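Type III effector HopU1 (Pseudomonas syringae pv. tomato, PDB 3U0J) probably transfers ADP-ribose from NAD+ to arginine side chains of plant target proteins, acting as a type III effector in the contest with plant immunity. Local coordinates at residues 168-174 against 216-222; 179-183 against 262-266; 224-230 against 241-245; 119-124 against 140-144. One frame throughout, in Å; residues are numbered along the deposited sequence.

How the contacts relate
Contacts 1 and 2 share the mixed sheet: strands 167-172 and 218-224 pair in contact 1, and helix 176-188 packs on the neighbouring strand 263-269 in contact 2, their centres about 9 Å apart. Contact 3 lies in a separate antiparallel sheet, its centre about 16 Å from that of contact 1; they touch where Val168 meets Leu224 and Ile242. Contact 4 lies 20 to 28 Å from the others (centres) and joins a helix to a loop. Along the chain contact 4 closes first, contacts 1 and 2 interleave, and contact 3 follows contact 1, between the segments of contact 2. The two abutting sheets bring together the probable signature arginine (contact 1) and E-x-E glutamates (beside contact 3).

Contact 1 of 4, residues 168-174 against 216-222; sequences VYRGIRG and NNIAFQI
Val168 and Ile222 form a hydrogen-bonded antiparallel pair, Val168 N to Ile222 O measuring 2.8 Å and the return bond from Ile222 N to Val168 O 2.9 Å. On the same face Val168 CG2 rests against Ile222 CB. Tyr169 is a non-hydrogen-bonded partner of Gln221 and points to the other face, where the two side chains run alongside each other, CE1 of the ring at 3.9 Å from Gln221 CG. Arg170 exchanges two backbone hydrogen bonds with Phe220, and its CB lies 3.6 Å from Phe220 CB before the chain bends at chi2 and chi3. Its segment reads Tyr-Arg-Gly, consistent with the arginine of the R-S-E signature of this family. After Gly171, Ile172 brings CG1 to the edge of the Phe220 ring, 3.8 Å from CE2. Ile172 O faces both Asn217 N, weakly, and Ile218 N, which makes a classic beta bulge. At Gly174 the side-chain amide of Asn217 takes over: OD1 accepts from Gly174 N at 2.9 Å, and ND2 donates almost straight (176°) to Gly174 O. The amide thus offers Gly174 a donor and an acceptor, much as a strand would, so polar pairing continues beyond the last bridge.

Contact 2 of 4, residues 179-183 against 262-266; sequences IARLY and KHLFV
Tyr183 OH reaches the edge of the His263 ring at ND1, lying near the imidazole plane 2.8 Å away in a hydrogen bond that either group could donate. The two ring planes stand almost at a right angle, 84° apart. Ile179 covers a face of the imidazole, its CG2 sitting 3.9 Å from the ring centroid and nearly on the normal, while CD1 approaches CD2 of His263. Thus a phenol holds the imidazole at its edge and an aliphatic branch covers one face. All this belongs to the layer between helix 176-188 and strand 263-269 of the mixed sheet, where the axes of 179-183 and 263-266 run 35° apart; Tyr183, His263 and Phe265 make an aromatic cluster within it, with Ala255 of strand 248-257 beside Tyr183 and Phe265. Phe265 turns an edge to the face of Tyr183, with centroids 5.2 Å apart in an edge-to-face pair. One face of its own ring is taken by Leu182, whose CB makes a CH-pi contact 3.7 Å from the centroid, displaced toward the rim. Phe265 CB already points to the helix, and chi1 of -54° (CG anti to the carbonyl carbon) sets the ring under Leu182, whose CD1 reaches CE2 at 3.7 Å.

Contact 3 of 4, residues 224-230 against 241-245; sequences LKRGADI and EIMLP
Ala228 and Met243 are the hydrogen-bonded pair of a beta hairpin, strands 227-229 and 241-243, with Ala228 N to Met243 O at 2.9 Å and Met243 N to Ala228 O at 2.8 Å. The joining loop ends at Glu239 and Glu241, the latter opening strand 241-243, a spacing consistent with the E-x-E signature of arginine-specific ADP-ribosyltransferases. Next along, Asp229 and Ile242 form a non-hydrogen-bonded pair, and the side chain of Ile242 spreads over the partner strand. Its CB stands 3.9 Å from Ala228 O. The CG2 branch, anti to the backbone N, leans over the opposite strand, 3.6 Å from Ala228 O, and meets Leu224 CD1 at 3.8 Å. The CG1 branch goes another way, touching Val168 CG1 of strand 167-172. At its tip, CD1 settles against Asp229, 3.6 Å from CB. Beyond that apolar contact the Asp229 carboxylate is held by others: OD1 bonds to Ser231 OG and OD2 forms a salt bridge with Arg202. Glu241 behaves similarly, its CG lying beside Ile230 while OE1 bonds to Ser234 OG and OE2 more weakly to Ser199 OG. At the end away from the connecting loop Leu244 CD1 packs on Gly227 CA. At the other, Ile230 CD1 lies against the methyl CE of Met243, 3.8 Å away.

Contact 4 of 4, residues 119-124 against 140-144; sequences EVNNYL and HDEKL
Asp141 N donates to Tyr123 OH over 2.9 Å, nearly straight at 170°. The same hydroxyl has a second, longer bond to His140 ND1 at 3.3 Å, in which either group could be the donor and the oxygen lies near the imidazole plane. Two consecutive loop residues thus hold one phenol oxygen, the backbone bond being the shorter. Asp141 also folds its own segment: OD1 accepts from Lys143 N at 2.7 Å through the anti lone pair, an Asx turn just before helix 145-162. Moving outward, CB of Asp141 packs by CE2 of Tyr123. With CG of Tyr123 anti to the backbone N (chi1 164°), the ring extends from the helix to the loop, and Leu144 CD1 packs where the ring joins the chain, 3.8 Å from Tyr123 CB. The other branch, CD2, lies 4.1 Å from Val120 CG2. Leu124 adds CD2 over a face of the His140 ring, 4.1 Å from CE1. Helix 116-126 is thereby fastened to the loop preceding helix 145-162; Ile148 of that helix touches Val120, Tyr123 and Leu124, His98 of helix 89-99 packs against Val120, and Glu119 OE1 bonds to Ser105 OG of strand 103-108.

Contact 1 of 4, residues 168-174 against 216-222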
loop_
_atom_site.group_PDB
_atom_site.type_symbol
_atom_site.label_atom_id
_atom_site.label_comp_id
_atom_site.label_asym_id
_atom_site.label_seq_id
_atom_site.Cartn_x
_atom_site.Cartn_y
_atom_site.Cartn_z
ATOM N N VAL A 168 -10.378 -9.966 0.383
ATOM C CA VAL A 168 -9.186 -9.704 1.161
ATOM C C VAL A 168 -9.671 -9.074 2.440
ATOM O O VAL A 168 -10.857 -8.739 2.546
ATOM C CB VAL A 168 -8.268 -8.710 0.476
ATOM C CG1 VAL A 168 -7.715 -9.296 -0.801
ATOM C CG2 VAL A 168 -9.012 -7.412 0.198
ATOM N N TYR A 169 -8.753 -8.902 3.396
ATOM C CA TYR A 169 -9.090 -8.458 4.739
ATOM C C TYR A 169 -8.143 -7.362 5.215
ATOM O O TYR A 169 -7.018 -7.251 4.730
ATOM C CB TYR A 169 -9.047 -9.636 5.715
ATOM C CG TYR A 169 -9.948 -10.794 5.327
ATOM C CD1 TYR A 169 -11.281 -10.850 5.746
ATOM C CD2 TYR A 169 -9.463 -11.834 4.538
ATOM C CE1 TYR A 169 -12.095 -11.898 5.379
ATOM C CE2 TYR A 169 -10.271 -12.893 4.173
ATOM C CZ TYR A 169 -11.582 -12.920 4.590
ATOM O OH TYR A 169 -12.356 -13.990 4.213
ATOM N N ARG A 170 -8.622 -6.565 6.171
ATOM C CA ARG A 170 -7.894 -5.448 6.765
ATOM C C ARG A 170 -8.231 -5.444 8.228
ATOM O O ARG A 170 -9.392 -5.608 8.594
ATOM C CB ARG A 170 -8.417 -4.120 6.237
ATOM C CG ARG A 170 -7.644 -3.512 5.122
ATOM C CD ARG A 170 -6.542 -2.625 5.638
ATOM N NE ARG A 170 -6.971 -1.258 5.914
ATOM C CZ ARG A 170 -6.136 -0.316 6.350
ATOM N NH1 ARG A 170 -4.836 -0.620 6.542
ATOM N NH2 ARG A 170 -6.601 0.916 6.598
ATOM N N GLY A 171 -7.234 -5.213 9.067
ATOM C CA GLY A 171 -7.480 -5.049 10.480
ATOM C C GLY A 171 -7.034 -3.669 10.883
ATOM O O GLY A 171 -5.930 -3.254 10.539
ATOM N N ILE A 172 -7.893 -2.969 11.612
ATOM C CA ILE A 172 -7.638 -1.619 12.090
ATOM C C ILE A 172 -7.871 -1.602 13.601
ATOM O O ILE A 172 -8.669 -2.390 14.109
ATOM C CB ILE A 172 -8.594 -0.617 11.364
ATOM C CG1 ILE A 172 -8.061 -0.308 9.980
ATOM C CG2 ILE A 172 -8.737 0.691 12.101
ATOM C CD1 ILE A 172 -6.566 -0.024 9.996
ATOM N N ARG A 173 -7.174 -0.727 14.320
ATOM C CA ARG A 173 -7.443 -0.481 15.744
ATOM C C ARG A 173 -7.937 0.970 15.945
ATOM O O ARG A 173 -7.251 1.928 15.577
ATOM C CB ARG A 173 -6.181 -0.728 16.569
ATOM C CG ARG A 173 -6.379 -0.604 18.066
ATOM C CD ARG A 173 -5.048 -0.723 18.792
ATOM N NE ARG A 173 -5.190 -0.420 20.208
ATOM C CZ ARG A 173 -5.455 -1.325 21.143
ATOM N NH1 ARG A 173 -5.596 -2.605 20.808
ATOM N NH2 ARG A 173 -5.581 -0.946 22.414
ATOM N N GLY A 174 -9.123 1.142 16.522
ATOM C CA GLY A 174 -9.731 2.461 16.569
ATOM C C GLY A 174 -10.683 2.747 17.714
ATOM O O GLY A 174 -11.204 1.827 18.364
ATOM N N ASN A 216 -6.401 -5.694 16.880
ATOM C CA ASN A 216 -7.333 -4.882 16.107
ATOM C C ASN A 216 -8.782 -5.146 16.486
ATOM O O ASN A 216 -9.174 -6.294 16.691
ATOM C CB ASN A 216 -7.139 -5.105 14.607
ATOM C CG ASN A 216 -5.770 -4.651 14.120
ATOM O OD1 ASN A 216 -5.212 -5.215 13.169
ATOM N ND2 ASN A 216 -5.215 -3.637 14.775
ATOM N N ASN A 217 -9.575 -4.082 16.574
ATOM C CA ASN A 217 -10.990 -4.192 16.934
ATOM C C ASN A 217 -11.926 -3.844 15.779
ATOM O O ASN A 217 -13.135 -4.046 15.874
ATOM C CB ASN A 217 -11.319 -3.321 18.147
ATOM C CG ASN A 217 -11.024 -1.871 17.905
ATOM O OD1 ASN A 217 -10.174 -1.533 17.085
ATOM N ND2 ASN A 217 -11.725 -0.994 18.608
ATOM N N ILE A 218 -11.371 -3.325 14.687
ATOM C CA ILE A 218 -12.169 -3.075 13.485
ATOM C C ILE A 218 -11.712 -3.949 12.320
ATOM O O ILE A 218 -10.568 -3.859 11.883
ATOM C CB ILE A 218 -12.088 -1.605 13.083
ATOM C CG1 ILE A 218 -12.596 -0.734 14.241
ATOM C CG2 ILE A 218 -12.865 -1.355 11.803
ATOM C CD1 ILE A 218 -12.291 0.747 14.074
ATOM N N ALA A 219 -12.589 -4.814 11.829
ATOM C CA ALA A 219 -12.231 -5.668 10.699
ATOM C C ALA A 219 -12.920 -5.211 9.430
ATOM O O ALA A 219 -14.086 -4.820 9.454
ATOM C CB ALA A 219 -12.575 -7.129 10.981
ATOM N N PHE A 220 -12.199 -5.273 8.321
ATOM C CA PHE A 220 -12.776 -4.962 7.028
ATOM C C PHE A 220 -12.740 -6.193 6.155
ATOM O O PHE A 220 -11.679 -6.777 5.924
ATOM C CB PHE A 220 -11.993 -3.848 6.347
ATOM C CG PHE A 220 -12.195 -2.506 6.960
ATOM C CD1 PHE A 220 -13.222 -1.693 6.548
ATOM C CD2 PHE A 220 -11.354 -2.048 7.955
ATOM C CE1 PHE A 220 -13.411 -0.436 7.118
ATOM C CE2 PHE A 220 -11.541 -0.784 8.519
ATOM C CZ PHE A 220 -12.572 0.017 8.091
ATOM N N GLN A 221 -13.904 -6.600 5.668
ATOM C CA GLN A 221 -13.952 -7.697 4.734
ATOM C C GLN A 221 -14.277 -7.109 3.396
ATOM O O GLN A 221 -15.399 -6.672 3.159
ATOM C CB GLN A 221 -15.012 -8.696 5.129
ATOM C CG GLN A 221 -15.151 -9.816 4.135
ATOM C CD GLN A 221 -16.238 -10.765 4.538
ATOM O OE1 GLN A 221 -16.209 -11.325 5.641
ATOM N NE2 GLN A 221 -17.215 -10.952 3.655
ATOM N N ILE A 222 -13.278 -7.084 2.528
ATOM C CA ILE A 222 -13.353 -6.351 1.275
ATOM C C ILE A 222 -13.368 -7.317 0.107
ATOM O O ILE A 222 -12.553 -8.243 0.036
ATOM C CB ILE A 222 -12.126 -5.461 1.139
ATOM C CG1 ILE A 222 -11.893 -4.714 2.447
ATOM C CG2 ILE A 222 -12.263 -4.536 -0.032
ATOM C CD1 ILE A 222 -10.666 -3.849 2.435
#

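Contact 2 of 4, residues 179-183 against 262-266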
loop_
_atom_site.group_PDB
_atom_site.type_symbol
_atom_site.label_atom_id
_atom_site.label_comp_id
_atom_site.label_asym_id
_atom_site.label_seq_id
_atom_site.Cartn_x
_atom_site.Cartn_y
_atom_site.Cartn_z
ATOM N N ILE A 179 -15.189 4.116 15.055
ATOM C CA ILE A 179 -16.259 3.142 14.859
ATOM C C ILE A 179 -17.571 3.817 14.447
ATOM O O ILE A 179 -18.211 3.418 13.473
ATOM C CB ILE A 179 -16.490 2.288 16.140
ATOM C CG1 ILE A 179 -15.266 1.405 16.425
ATOM C CG2 ILE A 179 -17.729 1.434 16.000
ATOM C CD1 ILE A 179 -15.248 0.786 17.802
ATOM N N ALA A 180 -17.957 4.844 15.197
ATOM C CA ALA A 180 -19.160 5.615 14.912
ATOM C C ALA A 180 -19.186 6.167 13.476
ATOM O O ALA A 180 -20.236 6.160 12.798
ATOM C CB ALA A 180 -19.293 6.741 15.918
ATOM N N ARG A 181 -18.035 6.641 13.002
ATOM C CA ARG A 181 -17.986 7.191 11.661
ATOM C C ARG A 181 -18.353 6.134 10.633
ATOM O O ARG A 181 -19.103 6.405 9.694
ATOM C CB ARG A 181 -16.615 7.769 11.344
ATOM C CG ARG A 181 -16.542 8.397 9.970
ATOM C CD ARG A 181 -15.120 8.760 9.651
ATOM N NE ARG A 181 -14.654 9.819 10.541
ATOM C CZ ARG A 181 -13.404 9.917 10.993
ATOM N NH1 ARG A 181 -12.495 8.997 10.652
ATOM N NH2 ARG A 181 -13.069 10.926 11.802
ATOM N N LEU A 182 -17.819 4.932 10.807
ATOM C CA LEU A 182 -18.055 3.884 9.829
ATOM C C LEU A 182 -19.516 3.487 9.824
ATOM O O LEU A 182 -20.125 3.369 8.755
ATOM C CB LEU A 182 -17.164 2.679 10.095
ATOM C CG LEU A 182 -15.707 3.029 9.826
ATOM C CD1 LEU A 182 -14.753 1.952 10.279
ATOM C CD2 LEU A 182 -15.542 3.310 8.346
ATOM N N TYR A 183 -20.088 3.282 11.009
ATOM C CA TYR A 183 -21.507 2.947 11.078
ATOM C C TYR A 183 -22.281 4.079 10.435
ATOM O O TYR A 183 -23.218 3.848 9.684
ATOM C CB TYR A 183 -21.972 2.720 12.505
ATOM C CG TYR A 183 -21.721 1.322 13.035
ATOM C CD1 TYR A 183 -22.437 0.235 12.560
ATOM C CD2 TYR A 183 -20.783 1.099 14.024
ATOM C CE1 TYR A 183 -22.212 -1.033 13.048
ATOM C CE2 TYR A 183 -20.552 -0.156 14.517
ATOM C CZ TYR A 183 -21.263 -1.218 14.027
ATOM O OH TYR A 183 -21.020 -2.472 14.531
ATOM N N LYS A 262 -15.616 -5.621 19.112
ATOM C CA LYS A 262 -15.127 -5.729 17.752
ATOM C C LYS A 262 -16.238 -5.492 16.746
ATOM O O LYS A 262 -17.415 -5.792 16.999
ATOM C CB LYS A 262 -14.482 -7.102 17.515
ATOM C CG LYS A 262 -13.405 -7.453 18.532
ATOM C CD LYS A 262 -12.350 -8.415 17.985
ATOM C CE LYS A 262 -11.217 -8.548 18.980
ATOM N NZ LYS A 262 -9.922 -8.768 18.310
ATOM N N HIS A 263 -15.858 -4.956 15.592
ATOM C CA HIS A 263 -16.836 -4.677 14.556
ATOM C C HIS A 263 -16.359 -5.130 13.194
ATOM O O HIS A 263 -15.168 -5.168 12.917
ATOM C CB HIS A 263 -17.184 -3.198 14.557
ATOM C CG HIS A 263 -17.567 -2.689 15.907
ATOM N ND1 HIS A 263 -18.882 -2.535 16.295
ATOM C CD2 HIS A 263 -16.809 -2.343 16.976
ATOM C CE1 HIS A 263 -18.915 -2.094 17.542
ATOM N NE2 HIS A 263 -17.671 -1.974 17.980
ATOM N N LEU A 264 -17.307 -5.490 12.349
ATOM C CA LEU A 264 -16.976 -5.980 11.045
ATOM C C LEU A 264 -17.708 -5.142 10.032
ATOM O O LEU A 264 -18.932 -5.052 10.070
ATOM C CB LEU A 264 -17.411 -7.439 10.913
ATOM C CG LEU A 264 -17.483 -7.965 9.475
ATOM C CD1 LEU A 264 -16.101 -8.109 8.882
ATOM C CD2 LEU A 264 -18.183 -9.283 9.427
ATOM N N PHE A 265 -16.968 -4.526 9.121
ATOM C CA PHE A 265 -17.593 -3.850 7.985
ATOM C C PHE A 265 -17.284 -4.587 6.708
ATOM O O PHE A 265 -16.125 -4.889 6.413
ATOM C CB PHE A 265 -17.146 -2.398 7.889
ATOM C CG PHE A 265 -17.354 -1.657 9.139
ATOM C CD1 PHE A 265 -18.535 -0.983 9.357
ATOM C CD2 PHE A 265 -16.393 -1.686 10.136
ATOM C CE1 PHE A 265 -18.756 -0.327 10.547
ATOM C CE2 PHE A 265 -16.588 -1.027 11.323
ATOM C CZ PHE A 265 -17.778 -0.342 11.535
ATOM N N VAL A 266 -18.331 -4.905 5.961
ATOM C CA VAL A 266 -18.148 -5.572 4.691
ATOM C C VAL A 266 -18.102 -4.514 3.626
ATOM O O VAL A 266 -19.026 -3.719 3.499
ATOM C CB VAL A 266 -19.271 -6.565 4.385
ATOM C CG1 VAL A 266 -19.212 -6.965 2.916
ATOM C CG2 VAL A 266 -19.159 -7.779 5.301
#

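Contact 3 of 4, residues 224-230 against 241-245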
loop_
_atom_site.group_PDB
_atom_site.type_symbol
_atom_site.label_atom_id
_atom_site.label_comp_id
_atom_site.label_asym_id
_atom_site.label_seq_id
_atom_site.Cartn_x
_atom_site.Cartn_y
_atom_site.Cartn_z
ATOM N N LEU A 224 -12.828 -7.299 -3.882
ATOM C CA LEU A 224 -12.207 -6.425 -4.850
ATOM C C LEU A 224 -12.558 -6.878 -6.242
ATOM O O LEU A 224 -12.565 -8.083 -6.541
ATOM C CB LEU A 224 -10.690 -6.481 -4.683
ATOM C CG LEU A 224 -10.157 -6.055 -3.316
ATOM C CD1 LEU A 224 -8.741 -6.551 -3.121
ATOM C CD2 LEU A 224 -10.227 -4.538 -3.171
ATOM N N LYS A 225 -12.844 -5.914 -7.100
ATOM C CA LYS A 225 -12.936 -6.205 -8.511
ATOM C C LYS A 225 -11.527 -6.181 -9.105
ATOM O O LYS A 225 -11.216 -6.941 -10.027
ATOM C CB LYS A 225 -13.829 -5.182 -9.205
ATOM C CG LYS A 225 -15.235 -5.123 -8.645
ATOM C CD LYS A 225 -16.103 -4.135 -9.416
ATOM C CE LYS A 225 -17.529 -4.143 -8.910
ATOM N NZ LYS A 225 -18.406 -3.286 -9.755
ATOM N N ARG A 226 -10.670 -5.315 -8.571
ATOM C CA ARG A 226 -9.346 -5.141 -9.150
ATOM C C ARG A 226 -8.297 -4.627 -8.149
ATOM O O ARG A 226 -8.454 -3.569 -7.542
ATOM C CB ARG A 226 -9.447 -4.222 -10.362
ATOM C CG ARG A 226 -8.233 -4.231 -11.273
ATOM C CD ARG A 226 -8.574 -3.644 -12.666
ATOM N NE ARG A 226 -7.409 -3.008 -13.282
ATOM C CZ ARG A 226 -6.728 -3.511 -14.305
ATOM N NH1 ARG A 226 -7.091 -4.669 -14.853
ATOM N NH2 ARG A 226 -5.681 -2.848 -14.781
ATOM N N GLY A 227 -7.221 -5.390 -7.987
ATOM C CA GLY A 227 -6.155 -5.022 -7.072
ATOM C C GLY A 227 -4.814 -5.653 -7.416
ATOM O O GLY A 227 -4.716 -6.510 -8.293
ATOM N N ALA A 228 -3.765 -5.235 -6.720
ATOM C CA ALA A 228 -2.439 -5.679 -7.101
ATOM C C ALA A 228 -1.836 -6.676 -6.125
ATOM O O ALA A 228 -1.703 -6.408 -4.932
ATOM C CB ALA A 228 -1.521 -4.483 -7.297
ATOM N N ASP A 229 -1.476 -7.840 -6.634
ATOM C CA ASP A 229 -0.812 -8.822 -5.810
ATOM C C ASP A 229 0.676 -8.538 -5.902
ATOM O O ASP A 229 1.309 -8.820 -6.917
ATOM C CB ASP A 229 -1.125 -10.224 -6.290
ATOM C CG ASP A 229 -0.381 -11.272 -5.518
ATOM O OD1 ASP A 229 0.343 -10.883 -4.580
ATOM O OD2 ASP A 229 -0.517 -12.479 -5.844
ATOM N N ILE A 230 1.208 -7.954 -4.835
ATOM C CA ILE A 230 2.587 -7.518 -4.760
ATOM C C ILE A 230 3.421 -8.455 -3.879
ATOM O O ILE A 230 4.560 -8.147 -3.508
ATOM C CB ILE A 230 2.644 -6.136 -4.112
ATOM C CG1 ILE A 230 2.056 -6.216 -2.692
ATOM C CG2 ILE A 230 1.920 -5.099 -4.984
ATOM C CD1 ILE A 230 2.384 -5.058 -1.829
ATOM N N GLU A 241 -0.092 -9.999 0.682
ATOM C CA GLU A 241 -0.857 -8.776 0.502
ATOM C C GLU A 241 -1.287 -8.392 -0.928
ATOM O O GLU A 241 -0.617 -8.672 -1.914
ATOM C CB GLU A 241 -0.174 -7.606 1.197
ATOM C CG GLU A 241 1.282 -7.534 0.960
ATOM C CD GLU A 241 1.982 -6.629 1.964
ATOM O OE1 GLU A 241 3.042 -7.085 2.480
ATOM O OE2 GLU A 241 1.472 -5.488 2.231
ATOM N N ILE A 242 -2.449 -7.756 -0.993
ATOM C CA ILE A 242 -2.975 -7.142 -2.187
ATOM C C ILE A 242 -3.019 -5.641 -1.887
ATOM O O ILE A 242 -3.486 -5.251 -0.811
ATOM C CB ILE A 242 -4.395 -7.637 -2.421
ATOM C CG1 ILE A 242 -4.420 -9.160 -2.526
ATOM C CG2 ILE A 242 -4.976 -7.000 -3.645
ATOM C CD1 ILE A 242 -3.510 -9.696 -3.585
ATOM N N MET A 243 -2.512 -4.807 -2.805
ATOM C CA MET A 243 -2.431 -3.350 -2.591
ATOM C C MET A 243 -3.332 -2.652 -3.612
ATOM O O MET A 243 -3.450 -3.120 -4.749
ATOM C CB MET A 243 -0.969 -2.868 -2.710
ATOM C CG MET A 243 -0.702 -1.365 -2.415
ATOM S SD MET A 243 1.055 -0.853 -2.391
ATOM C CE MET A 243 1.597 -1.513 -0.831
ATOM N N LEU A 244 -4.003 -1.568 -3.211
ATOM C CA LEU A 244 -4.873 -0.831 -4.136
ATOM C C LEU A 244 -4.237 0.470 -4.571
ATOM O O LEU A 244 -3.480 1.058 -3.821
ATOM C CB LEU A 244 -6.218 -0.503 -3.493
ATOM C CG LEU A 244 -7.233 -1.627 -3.278
ATOM C CD1 LEU A 244 -7.051 -2.663 -4.341
ATOM C CD2 LEU A 244 -7.009 -2.263 -1.946
ATOM N N PRO A 245 -4.560 0.945 -5.779
ATOM C CA PRO A 245 -4.089 2.258 -6.242
ATOM C C PRO A 245 -4.662 3.391 -5.390
ATOM O O PRO A 245 -5.711 3.195 -4.788
ATOM C CB PRO A 245 -4.674 2.362 -7.657
ATOM C CG PRO A 245 -5.047 0.968 -8.045
ATOM C CD PRO A 245 -5.416 0.280 -6.777
#

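Contact 4 of 4, residues 119-124 against 140-144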
loop_
_atom_site.group_PDB
_atom_site.type_symbol
_atom_site.label_atom_id
_atom_site.label_comp_id
_atom_site.label_asym_id
_atom_site.label_seq_id
_atom_site.Cartn_x
_atom_site.Cartn_y
_atom_site.Cartn_z
ATOM N N GLU A 119 4.867 8.258 5.936
ATOM C CA GLU A 119 5.001 9.644 5.520
ATOM C C GLU A 119 4.236 9.853 4.226
ATOM O O GLU A 119 3.544 10.857 4.062
ATOM C CB GLU A 119 6.470 10.017 5.346
ATOM C CG GLU A 119 6.704 11.436 4.869
ATOM C CD GLU A 119 8.180 11.799 4.793
ATOM O OE1 GLU A 119 9.032 10.914 5.044
ATOM O OE2 GLU A 119 8.488 12.982 4.487
ATOM N N VAL A 120 4.340 8.880 3.317
ATOM C CA VAL A 120 3.694 8.968 2.008
ATOM C C VAL A 120 2.185 8.852 2.116
ATOM O O VAL A 120 1.457 9.696 1.613
ATOM C CB VAL A 120 4.246 7.909 1.028
ATOM C CG1 VAL A 120 3.313 7.740 -0.167
ATOM C CG2 VAL A 120 5.632 8.309 0.571
ATOM N N ASN A 121 1.724 7.808 2.793
ATOM C CA ASN A 121 0.296 7.601 3.006
ATOM C C ASN A 121 -0.316 8.816 3.668
ATOM O O ASN A 121 -1.316 9.345 3.185
ATOM C CB ASN A 121 0.043 6.358 3.855
ATOM C CG ASN A 121 0.235 5.074 3.076
ATOM O OD1 ASN A 121 0.441 5.095 1.865
ATOM N ND2 ASN A 121 0.166 3.953 3.766
ATOM N N ASN A 122 0.303 9.278 4.755
ATOM C CA ASN A 122 -0.187 10.455 5.447
ATOM C C ASN A 122 -0.240 11.683 4.543
ATOM O O ASN A 122 -1.228 12.429 4.553
ATOM C CB ASN A 122 0.621 10.723 6.716
ATOM C CG ASN A 122 0.070 9.969 7.909
ATOM O OD1 ASN A 122 -0.768 9.091 7.750
ATOM N ND2 ASN A 122 0.530 10.307 9.102
ATOM N N TYR A 123 0.823 11.886 3.770
ATOM C CA TYR A 123 0.870 12.962 2.784
ATOM C C TYR A 123 -0.319 12.882 1.817
ATOM O O TYR A 123 -1.049 13.838 1.643
ATOM C CB TYR A 123 2.186 12.934 1.991
ATOM C CG TYR A 123 2.102 13.771 0.743
ATOM C CD1 TYR A 123 1.733 13.205 -0.474
ATOM C CD2 TYR A 123 2.347 15.135 0.781
ATOM C CE1 TYR A 123 1.639 13.974 -1.624
ATOM C CE2 TYR A 123 2.247 15.915 -0.359
ATOM C CZ TYR A 123 1.894 15.332 -1.557
ATOM O OH TYR A 123 1.782 16.110 -2.689
ATOM N N LEU A 124 -0.521 11.727 1.196
ATOM C CA LEU A 124 -1.655 11.575 0.296
ATOM C C LEU A 124 -3.004 11.849 0.956
ATOM O O LEU A 124 -3.881 12.422 0.313
ATOM C CB LEU A 124 -1.671 10.193 -0.350
ATOM C CG LEU A 124 -0.562 9.936 -1.358
ATOM C CD1 LEU A 124 -0.500 8.449 -1.707
ATOM C CD2 LEU A 124 -0.785 10.780 -2.583
ATOM N N HIS A 140 2.141 16.604 -7.421
ATOM C CA HIS A 140 2.425 16.332 -6.008
ATOM C C HIS A 140 3.766 16.958 -5.574
ATOM O O HIS A 140 4.536 17.436 -6.411
ATOM C CB HIS A 140 2.416 14.814 -5.711
ATOM C CG HIS A 140 1.056 14.174 -5.772
ATOM N ND1 HIS A 140 -0.007 14.593 -4.997
ATOM C CD2 HIS A 140 0.598 13.125 -6.500
ATOM C CE1 HIS A 140 -1.064 13.843 -5.262
ATOM N NE2 HIS A 140 -0.724 12.944 -6.171
ATOM N N ASP A 141 4.018 16.944 -4.263
ATOM C CA ASP A 141 5.260 17.419 -3.638
ATOM C C ASP A 141 6.515 16.773 -4.233
ATOM O O ASP A 141 6.667 15.553 -4.212
ATOM C CB ASP A 141 5.205 17.159 -2.120
ATOM C CG ASP A 141 6.393 17.763 -1.352
ATOM O OD1 ASP A 141 7.562 17.622 -1.794
ATOM O OD2 ASP A 141 6.149 18.363 -0.276
ATOM N N GLU A 142 7.418 17.616 -4.732
ATOM C CA GLU A 142 8.635 17.184 -5.414
ATOM C C GLU A 142 9.395 16.115 -4.625
ATOM O O GLU A 142 10.074 15.257 -5.203
ATOM C CB GLU A 142 9.551 18.390 -5.690
ATOM C CG GLU A 142 8.812 19.648 -6.182
ATOM C CD GLU A 142 8.020 20.349 -5.069
ATOM O OE1 GLU A 142 8.640 20.721 -4.040
ATOM O OE2 GLU A 142 6.783 20.527 -5.225
ATOM N N LYS A 143 9.279 16.164 -3.305
ATOM C CA LYS A 143 10.050 15.266 -2.475
ATOM C C LYS A 143 9.561 13.834 -2.595
ATOM O O LYS A 143 10.354 12.928 -2.801
ATOM C CB LYS A 143 10.025 15.725 -1.024
ATOM C CG LYS A 143 11.180 16.645 -0.649
ATOM C CD LYS A 143 10.716 17.727 0.330
ATOM C CE LYS A 143 9.570 17.227 1.218
ATOM N NZ LYS A 143 8.949 18.328 2.016
ATOM N N LEU A 144 8.260 13.614 -2.491
ATOM C CA LEU A 144 7.762 12.240 -2.468
ATOM C C LEU A 144 7.288 11.698 -3.822
ATOM O O LEU A 144 7.197 10.478 -4.006
ATOM C CB LEU A 144 6.645 12.100 -1.435
ATOM C CG LEU A 144 7.021 12.624 -0.053
ATOM C CD1 LEU A 144 5.806 12.791 0.801
ATOM C CD2 LEU A 144 7.998 11.698 0.598
#